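Local structure of tRNA(Phe) 7-((3-amino-3-carboxypropyl)-4-demethylwyosine(37)-N(4))-methyltransferase 1 (Pyrococcus horikoshii, 2IT2) at residues V82-Y85 with E86-A90; K120-N123 with L124-C128. The protein probably transfers a methyl group from S-adenosyl-L-methionine to N-4 of a tricyclic wyosine precursor at position 37 of tRNA(Phe). One frame throughout, in Å; residues are numbered along the deposited sequence.

Both contacts are local, each made along one helix or at its end, and neither closes a long loop. Coming from the N terminus, the chain first reaches contact 1, the opening turns of helix 84-91, which follows strand 73-78. Strand 98-112 of the antiparallel sheet then leads to helix 115-127, whose C-terminal half is contact 2. The two therefore lie in series, on opposite sides of the chain's centre, with nearest atoms about 21 Å apart. Helix 167-194 is their common neighbour: contact 1 packs on L170 and V174 near its start, contact 2 on L191 and K194 at its end. Contact 1 also meets V60 and W78 of the sheet, and contact 2 meets V145 and I147.

Contact 1. Residues V82-Y85 with E86-A90; sequences VSLY and EVLEA
S83 and E86 form a capping box at the N terminus of helix 84-91, with S83 as the N-cap. S83 N donates to E86 OE1 at 3.2 Å, on the anti lone pair of that oxygen. In return S83 OG accepts from E86 N, a long, weak bond of 3.5 Å but a nearly straight one (169°). The E86 chain runs extended beyond CG, which carries its carboxylate back to the residue before the helix.

At the surface Y85 meets E89, one turn further along. With Y85 CG anti to the backbone N (chi1 172°), the ring swings obliquely forward over E89, whose CG sits over one face, offset toward the rim, 3.7 Å from the centroid, a CH-pi contact. E89 bends at chi2, bringing OE2 to 2.7 Å from Y85 OH, while the carboxylate and ring planes are 39° apart.

L84 CG lies 4.0 Å from L88 CD1, both side chains also touching L170 of helix 167-194. On the buried side V87 reaches L170 and V174, and V82 N is bonded to N178 of that helix. The two valines form the hydrophobic staple that accompanies the capping box, V82 CG2 resting 3.6 Å from V87 CG2.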
ATOM      1  N   VAL B  82       2.907   6.602  21.468  1.00 22.70           N
ATOM      2  CA  VAL B  82       3.204   7.933  21.974  1.00 23.43           C
ATOM      3  C   VAL B  82       2.228   8.463  23.017  1.00 24.25           C
ATOM      4  O   VAL B  82       1.153   7.911  23.245  1.00 23.86           O
ATOM      5  CB  VAL B  82       3.269   8.953  20.807  1.00 22.54           C
ATOM      6  CG1 VAL B  82       4.327   8.533  19.794  1.00 23.24           C
ATOM      7  CG2 VAL B  82       1.901   9.054  20.134  1.00 20.44           C
ATOM      8  N   SER B  83       2.633   9.549  23.661  1.00 26.45           N
ATOM      9  CA  SER B  83       1.798  10.193  24.660  1.00 27.76           C
ATOM     10  C   SER B  83       1.344  11.507  24.058  1.00 27.82           C
ATOM     11  O   SER B  83       1.980  12.002  23.092  1.00 28.14           O
ATOM     12  CB  SER B  83       2.578  10.468  25.936  1.00 28.74           C
ATOM     13  OG  SER B  83       3.736  11.253  25.683  1.00 31.43           O
ATOM     14  N   LEU B  84       0.256  12.077  24.605  1.00 28.72           N
ATOM     15  CA  LEU B  84      -0.279  13.346  24.084  1.00 29.94           C
ATOM     16  C   LEU B  84       0.793  14.424  24.205  1.00 30.10           C
ATOM     17  O   LEU B  84       0.882  15.258  23.345  1.00 30.24           O
ATOM     18  CB  LEU B  84      -1.508  13.793  24.858  1.00 32.24           C
ATOM     19  CG  LEU B  84      -2.580  14.744  24.335  1.00 33.94           C
ATOM     20  CD1 LEU B  84      -2.754  14.609  22.809  1.00 35.35           C
ATOM     21  CD2 LEU B  84      -3.870  14.431  25.146  1.00 35.24           C
ATOM     22  N   TYR B  85       1.617  14.389  25.261  1.00 30.89           N
ATOM     23  CA  TYR B  85       2.696  15.374  25.484  1.00 30.09           C
ATOM     24  C   TYR B  85       3.668  15.421  24.321  1.00 28.73           C
ATOM     25  O   TYR B  85       3.958  16.491  23.789  1.00 28.69           O
ATOM     26  CB  TYR B  85       3.490  15.066  26.771  1.00 33.99           C
ATOM     27  CG  TYR B  85       4.719  15.940  26.917  1.00 37.22           C
ATOM     28  CD1 TYR B  85       4.607  17.275  27.307  1.00 38.69           C
ATOM     29  CD2 TYR B  85       5.994  15.435  26.656  1.00 38.42           C
ATOM     30  CE1 TYR B  85       5.731  18.087  27.432  1.00 39.89           C
ATOM     31  CE2 TYR B  85       7.128  16.241  26.779  1.00 40.10           C
ATOM     32  CZ  TYR B  85       6.988  17.565  27.171  1.00 40.28           C
ATOM     33  OH  TYR B  85       8.097  18.370  27.308  1.00 41.82           O
ATOM     34  N   GLU B  86       4.180  14.253  23.948  1.00 26.75           N
ATOM     35  CA  GLU B  86       5.112  14.142  22.839  1.00 26.78           C
ATOM     36  C   GLU B  86       4.525  14.742  21.559  1.00 24.91           C
ATOM     37  O   GLU B  86       5.185  15.505  20.858  1.00 25.00           O
ATOM     38  CB  GLU B  86       5.471  12.668  22.588  1.00 27.54           C
ATOM     39  CG  GLU B  86       6.402  12.047  23.622  1.00 30.10           C
ATOM     40  CD  GLU B  86       6.729  10.589  23.335  1.00 31.54           C
ATOM     41  OE1 GLU B  86       5.799   9.751  23.339  1.00 32.27           O
ATOM     42  OE2 GLU B  86       7.919  10.285  23.107  1.00 32.01           O
ATOM     43  N   VAL B  87       3.278  14.395  21.262  1.00 23.15           N
ATOM     44  CA  VAL B  87       2.639  14.880  20.050  1.00 21.41           C
ATOM     45  C   VAL B  87       2.451  16.391  20.106  1.00 21.66           C
ATOM     46  O   VAL B  87       2.711  17.092  19.131  1.00 20.12           O
ATOM     47  CB  VAL B  87       1.289  14.148  19.818  1.00 20.84           C
ATOM     48  CG1 VAL B  87       0.604  14.694  18.579  1.00 20.79           C
ATOM     49  CG2 VAL B  87       1.537  12.640  19.662  1.00 20.04           C
ATOM     50  N   LEU B  88       2.022  16.896  21.256  1.00 22.25           N
ATOM     51  CA  LEU B  88       1.822  18.331  21.406  1.00 22.97           C
ATOM     52  C   LEU B  88       3.117  19.107  21.205  1.00 24.45           C
ATOM     53  O   LEU B  88       3.113  20.197  20.630  1.00 24.84           O
ATOM     54  CB  LEU B  88       1.250  18.634  22.782  1.00 24.89           C
ATOM     55  CG  LEU B  88      -0.143  18.055  23.017  1.00 26.81           C
ATOM     56  CD1 LEU B  88      -0.482  18.120  24.496  1.00 28.94           C
ATOM     57  CD2 LEU B  88      -1.153  18.821  22.181  1.00 28.56           C
ATOM     58  N   GLU B  89       4.221  18.554  21.696  1.00 24.54           N
ATOM     59  CA  GLU B  89       5.523  19.195  21.541  1.00 25.21           C
ATOM     60  C   GLU B  89       5.907  19.303  20.064  1.00 25.31           C
ATOM     61  O   GLU B  89       6.529  20.281  19.652  1.00 25.50           O
ATOM     62  CB  GLU B  89       6.599  18.403  22.279  1.00 28.76           C
ATOM     63  CG  GLU B  89       6.421  18.380  23.777  1.00 33.89           C
ATOM     64  CD  GLU B  89       6.641  19.738  24.405  1.00 36.37           C
ATOM     65  OE1 GLU B  89       5.831  20.658  24.157  1.00 38.17           O
ATOM     66  OE2 GLU B  89       7.634  19.883  25.149  1.00 38.99           O
ATOM     67  N   ALA B  90       5.555  18.292  19.273  1.00 23.39           N
ATOM     68  CA  ALA B  90       5.862  18.303  17.847  1.00 22.50           C
ATOM     69  C   ALA B  90       4.963  19.323  17.152  1.00 22.14           C
ATOM     70  O   ALA B  90       5.423  20.106  16.326  1.00 23.31           O
ATOM     71  CB  ALA B  90       5.648  16.903  17.240  1.00 22.11           C
TER

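Contact 2. Residues K120-N123 with L124-C128; sequences KLVN and LAVSC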
ATOM      1  N   LYS B 120       6.344 -18.815  -0.891  1.00 16.04           N
ATOM      2  CA  LYS B 120       6.122 -19.427   0.408  1.00 17.30           C
ATOM      3  C   LYS B 120       6.147 -18.362   1.500  1.00 17.04           C
ATOM      4  O   LYS B 120       5.328 -18.389   2.407  1.00 17.53           O
ATOM      5  CB  LYS B 120       7.197 -20.460   0.709  1.00 19.76           C
ATOM      6  CG  LYS B 120       7.034 -21.746  -0.050  1.00 24.65           C
ATOM      7  CD  LYS B 120       8.192 -22.680   0.242  1.00 28.35           C
ATOM      8  CE  LYS B 120       8.341 -22.966   1.738  1.00 31.39           C
ATOM      9  NZ  LYS B 120       7.116 -23.567   2.337  1.00 35.69           N
ATOM     10  N   LEU B 121       7.094 -17.429   1.409  1.00 16.26           N
ATOM     11  CA  LEU B 121       7.216 -16.368   2.411  1.00 15.95           C
ATOM     12  C   LEU B 121       6.040 -15.400   2.353  1.00 16.04           C
ATOM     13  O   LEU B 121       5.539 -14.969   3.385  1.00 15.11           O
ATOM     14  CB  LEU B 121       8.532 -15.599   2.214  1.00 15.39           C
ATOM     15  CG  LEU B 121       8.749 -14.321   3.053  1.00 14.12           C
ATOM     16  CD1 LEU B 121       8.688 -14.649   4.537  1.00 15.14           C
ATOM     17  CD2 LEU B 121      10.104 -13.691   2.725  1.00 16.77           C
ATOM     18  N   VAL B 122       5.611 -15.056   1.144  1.00 14.93           N
ATOM     19  CA  VAL B 122       4.494 -14.136   1.000  1.00 15.56           C
ATOM     20  C   VAL B 122       3.262 -14.731   1.658  1.00 16.27           C
ATOM     21  O   VAL B 122       2.555 -14.066   2.415  1.00 16.79           O
ATOM     22  CB  VAL B 122       4.195 -13.848  -0.476  1.00 15.81           C
ATOM     23  CG1 VAL B 122       2.829 -13.176  -0.607  1.00 16.30           C
ATOM     24  CG2 VAL B 122       5.284 -12.958  -1.045  1.00 16.76           C
ATOM     25  N   ASN B 123       3.010 -16.001   1.375  1.00 18.54           N
ATOM     26  CA  ASN B 123       1.850 -16.651   1.954  1.00 18.79           C
ATOM     27  C   ASN B 123       1.901 -16.709   3.482  1.00 17.45           C
ATOM     28  O   ASN B 123       0.869 -16.558   4.140  1.00 19.64           O
ATOM     29  CB  ASN B 123       1.713 -18.055   1.383  1.00 20.95           C
ATOM     30  CG  ASN B 123       1.334 -18.055  -0.087  1.00 23.06           C
ATOM     31  OD1 ASN B 123       1.482 -19.073  -0.763  1.00 28.23           O
ATOM     32  ND2 ASN B 123       0.835 -16.926  -0.587  1.00 25.36           N
ATOM     33  N   LEU B 124       3.092 -16.942   4.036  1.00 16.86           N
ATOM     34  CA  LEU B 124       3.278 -17.003   5.488  1.00 17.41           C
ATOM     35  C   LEU B 124       3.050 -15.622   6.091  1.00 18.39           C
ATOM     36  O   LEU B 124       2.386 -15.492   7.118  1.00 17.72           O
ATOM     37  CB  LEU B 124       4.694 -17.491   5.846  1.00 20.75           C
ATOM     38  CG  LEU B 124       5.057 -17.424   7.338  1.00 22.27           C
ATOM     39  CD1 LEU B 124       4.163 -18.373   8.123  1.00 24.04           C
ATOM     40  CD2 LEU B 124       6.517 -17.788   7.546  1.00 23.75           C
ATOM     41  N   ALA B 125       3.595 -14.590   5.453  1.00 17.19           N
ATOM     42  CA  ALA B 125       3.439 -13.236   5.965  1.00 17.31           C
ATOM     43  C   ALA B 125       1.964 -12.845   5.991  1.00 16.55           C
ATOM     44  O   ALA B 125       1.474 -12.319   6.991  1.00 17.24           O
ATOM     45  CB  ALA B 125       4.243 -12.266   5.116  1.00 16.69           C
ATOM     46  N   VAL B 126       1.253 -13.120   4.900  1.00 17.39           N
ATOM     47  CA  VAL B 126      -0.167 -12.794   4.845  1.00 17.24           C
ATOM     48  C   VAL B 126      -0.924 -13.470   5.987  1.00 18.61           C
ATOM     49  O   VAL B 126      -1.828 -12.882   6.581  1.00 19.68           O
ATOM     50  CB  VAL B 126      -0.785 -13.229   3.502  1.00 18.18           C
ATOM     51  CG1 VAL B 126      -2.304 -13.092   3.553  1.00 18.91           C
ATOM     52  CG2 VAL B 126      -0.218 -12.381   2.376  1.00 16.38           C
ATOM     53  N   SER B 127      -0.548 -14.711   6.288  1.00 18.04           N
ATOM     54  CA  SER B 127      -1.190 -15.467   7.359  1.00 20.75           C
ATOM     55  C   SER B 127      -0.923 -14.858   8.735  1.00 21.51           C
ATOM     56  O   SER B 127      -1.678 -15.095   9.677  1.00 23.87           O
ATOM     57  CB  SER B 127      -0.707 -16.919   7.354  1.00 21.53           C
ATOM     58  OG  SER B 127       0.557 -17.047   7.980  1.00 24.44           O
ATOM     59  N   CYS B 128       0.158 -14.090   8.854  1.00 20.73           N
ATOM     60  CA  CYS B 128       0.506 -13.458  10.127  1.00 20.77           C
ATOM     61  C   CYS B 128      -0.089 -12.066  10.291  1.00 20.63           C
ATOM     62  O   CYS B 128       0.157 -11.394  11.294  1.00 22.17           O
ATOM     63  CB  CYS B 128       2.028 -13.393  10.291  1.00 20.07           C
ATOM     64  SG  CYS B 128       2.781 -15.020  10.520  1.00 25.38           S
TER
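The last two turns of helix 115-127 hold this contact, a run of i to i+4 backbone bonds with side chains spread over its different faces. K120 O accepts from L124 N, and L121 O accepts from A125 N at 2.9 Å. The bond from V126 N to V122 O is the straightest of the four, with an angle of 169° at the hydrogen. The last, from S127 N to N123 O, is longer at 3.2 Å, and its donor is tilted from the carbonyl plane.

Side chains of the second segment lean on carbonyl oxygens one turn back. With V126 CG1 anti to the backbone N (chi1 171°), V126 CG2 falls beside that N and comes to 3.2 Å from V122 O, while its contact with V122 CG1 is looser at 4.3 Å. A125 CB lies 3.5 Å from L121 O.

L121, V122 and A125 turn a buried face to V145 and I147 of strand 143-148. L124 meets K194 at the end of helix 167-194, with I195 and L198 beyond it. On the exposed side N123 ND2 is hydrogen-bonded to S137 OG of the second subunit, which places this turn at the dimer interface.

Near the helix end L124 O is gripped from the side chain of S127: chi1 of 80° folds the hydroxyl back along the helix, and S127 OG donates to L124 O at 2.6 Å.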